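Local structure of putative uncharacterized protein (Bacteroides thetaiotaomicron, 2RBK) at residues F7-T12 with N51-L56. The protein is probably a magnesium-dependent phosphatase of the haloacid dehalogenase superfamily, binding magnesium and a vanadium group that probably mimics the phosphoryl-transfer transition state. Numbering follows the deposited sequence.
Sequences FDIDGT and NNLSEL. With MG (magnesium ion), chain B; VN4 (oxido(dioxo)vanadium), chain C.
Ile9 and Leu53 mark the closest backbone approach, their CA atoms 8.3 Å apart, so side chains alone bridge the segments. Ile9 CD1 meets Leu53 CD1 at 3.8 Å. With chi1 at -59°, Ile9 CG2 is anti to the backbone N and directed to the Asn52 amide, with Asn52 ND2 3.6 Å away. Leu53 CD2 also approaches Ile9 CG2, so this methyl touches both leucine and amide. Asp10 OD1 comes 3.5 Å from Asn52 ND2, with carboxylate and amide planes 43° apart. Asp10 OD2 makes a salt bridge with Arg45, the carboxylate's stronger polar partner.

The same loop lines the metal and ligand site, and Asp8, Asp10 and Thr12 fit the HAD-type DxDx(T/V) pattern. Asp8 OD1 and Asp10 O bind magnesium, and Asp8 OD2 lies 2.0 Å from vanadium. Ile9 N and Asp10 N both donate to O1 of the oxido(dioxo)vanadium group, the latter more straight (162°). Cutting Ile9 back to an alanine removes both branches and is likely to open a gap beside Leu53 and leave the Asn52 amide less firmly packed.

The 7-12 loop follows strand 4-7, and Leu53 sits at the N-cap position before helix 54-58. Ile41 of the adjacent strand 38-42 touches both Ile9 and Leu53.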
# COMPACT_ATOMS: atom_id res chain seq x y z
N PHE A 7 6.12 -4.40 -5.61
CA PHE A 7 4.74 -4.62 -6.09
C PHE A 7 3.72 -4.07 -5.09
O PHE A 7 3.65 -4.53 -3.95
CB PHE A 7 4.45 -6.08 -6.26
CG PHE A 7 5.25 -6.76 -7.33
CD1 PHE A 7 6.39 -7.47 -7.04
CD2 PHE A 7 4.86 -6.67 -8.67
CE1 PHE A 7 7.12 -8.10 -8.04
CE2 PHE A 7 5.61 -7.29 -9.66
CZ PHE A 7 6.73 -8.01 -9.35
N ASP A 8 2.87 -3.15 -5.58
CA ASP A 8 1.60 -2.93 -4.90
C ASP A 8 0.79 -4.22 -4.90
O ASP A 8 0.98 -5.09 -5.74
CB ASP A 8 0.86 -1.84 -5.65
CG ASP A 8 -0.49 -1.53 -5.13
OD1 ASP A 8 -1.45 -1.50 -5.95
OD2 ASP A 8 -0.63 -1.31 -3.90
N ILE A 9 -0.13 -4.33 -3.93
CA ILE A 9 -0.98 -5.52 -3.89
C ILE A 9 -2.29 -5.24 -4.68
O ILE A 9 -2.51 -5.86 -5.74
CB ILE A 9 -1.35 -5.98 -2.47
CG1 ILE A 9 -0.10 -6.29 -1.65
CG2 ILE A 9 -2.29 -7.15 -2.55
CD1 ILE A 9 -0.42 -6.55 -0.18
N ASP A 10 -3.14 -4.40 -4.17
CA ASP A 10 -4.52 -4.32 -4.70
C ASP A 10 -4.54 -3.64 -6.06
O ASP A 10 -4.12 -2.51 -6.23
CB ASP A 10 -5.38 -3.60 -3.70
CG ASP A 10 -5.44 -4.36 -2.40
OD1 ASP A 10 -6.04 -5.45 -2.40
OD2 ASP A 10 -4.81 -3.90 -1.41
N GLY A 11 -5.02 -4.33 -7.07
CA GLY A 11 -5.07 -3.88 -8.44
C GLY A 11 -3.78 -4.08 -9.19
O GLY A 11 -3.70 -3.71 -10.37
N THR A 12 -2.77 -4.67 -8.56
CA THR A 12 -1.43 -4.85 -9.16
C THR A 12 -1.05 -6.32 -9.13
O THR A 12 -0.82 -6.92 -10.19
CB THR A 12 -0.43 -3.92 -8.44
OG1 THR A 12 -0.83 -2.57 -8.63
CG2 THR A 12 0.99 -4.13 -9.03
N ASN A 51 -4.18 -10.50 3.85
CA ASN A 51 -4.80 -11.82 3.91
C ASN A 51 -4.96 -12.39 2.50
O ASN A 51 -5.65 -13.39 2.34
CB ASN A 51 -6.17 -11.77 4.62
CG ASN A 51 -7.22 -11.07 3.77
OD1 ASN A 51 -6.93 -10.30 2.86
ND2 ASN A 51 -8.51 -11.30 4.05
N ASN A 52 -4.31 -11.79 1.50
CA ASN A 52 -4.60 -12.09 0.08
C ASN A 52 -3.36 -12.48 -0.68
O ASN A 52 -3.40 -12.57 -1.90
CB ASN A 52 -5.36 -10.91 -0.52
CG ASN A 52 -4.61 -9.59 -0.48
OD1 ASN A 52 -3.52 -9.51 0.14
ND2 ASN A 52 -5.24 -8.57 -1.05
N LEU A 53 -2.22 -12.79 0.02
CA LEU A 53 -0.99 -13.12 -0.59
C LEU A 53 -0.52 -14.54 -0.33
O LEU A 53 0.63 -14.88 -0.61
CB LEU A 53 0.16 -12.16 -0.22
CG LEU A 53 -0.03 -10.72 -0.63
CD1 LEU A 53 1.25 -9.96 -0.21
CD2 LEU A 53 -0.28 -10.61 -2.11
N SER A 54 -1.37 -15.44 0.21
CA SER A 54 -0.90 -16.77 0.59
C SER A 54 -0.26 -17.53 -0.54
O SER A 54 0.65 -18.28 -0.31
CB SER A 54 -2.02 -17.59 1.23
OG SER A 54 -3.06 -17.84 0.34
N GLU A 55 -0.72 -17.35 -1.76
CA GLU A 55 -0.06 -18.08 -2.84
C GLU A 55 1.42 -17.76 -2.98
O GLU A 55 2.30 -18.63 -3.21
CB GLU A 55 -0.79 -17.85 -4.16
CG GLU A 55 -2.21 -18.37 -4.10
CD GLU A 55 -3.12 -17.67 -5.06
OE1 GLU A 55 -3.09 -16.42 -5.08
OE2 GLU A 55 -3.88 -18.30 -5.76
N LEU A 56 1.74 -16.51 -2.82
CA LEU A 56 3.12 -16.07 -2.92
C LEU A 56 3.91 -16.43 -1.65
O LEU A 56 5.07 -16.83 -1.73
CB LEU A 56 3.23 -14.56 -3.19
CG LEU A 56 2.55 -14.07 -4.46
CD1 LEU A 56 2.67 -12.58 -4.58
CD2 LEU A 56 3.14 -14.80 -5.67
MG MG B . -3.31 -0.64 -5.76
V VN4 C . -2.09 -1.29 -2.50
O1 VN4 C . -1.73 -2.84 -2.03
O2 VN4 C . -3.31 -0.98 -3.74
O3 VN4 C . -1.82 0.20 -1.46
O HOH W 1 -2.42 1.23 -5.43
O HOH W 2 -5.25 0.08 -5.90
O HOH W 3 -3.53 -1.56 -0.96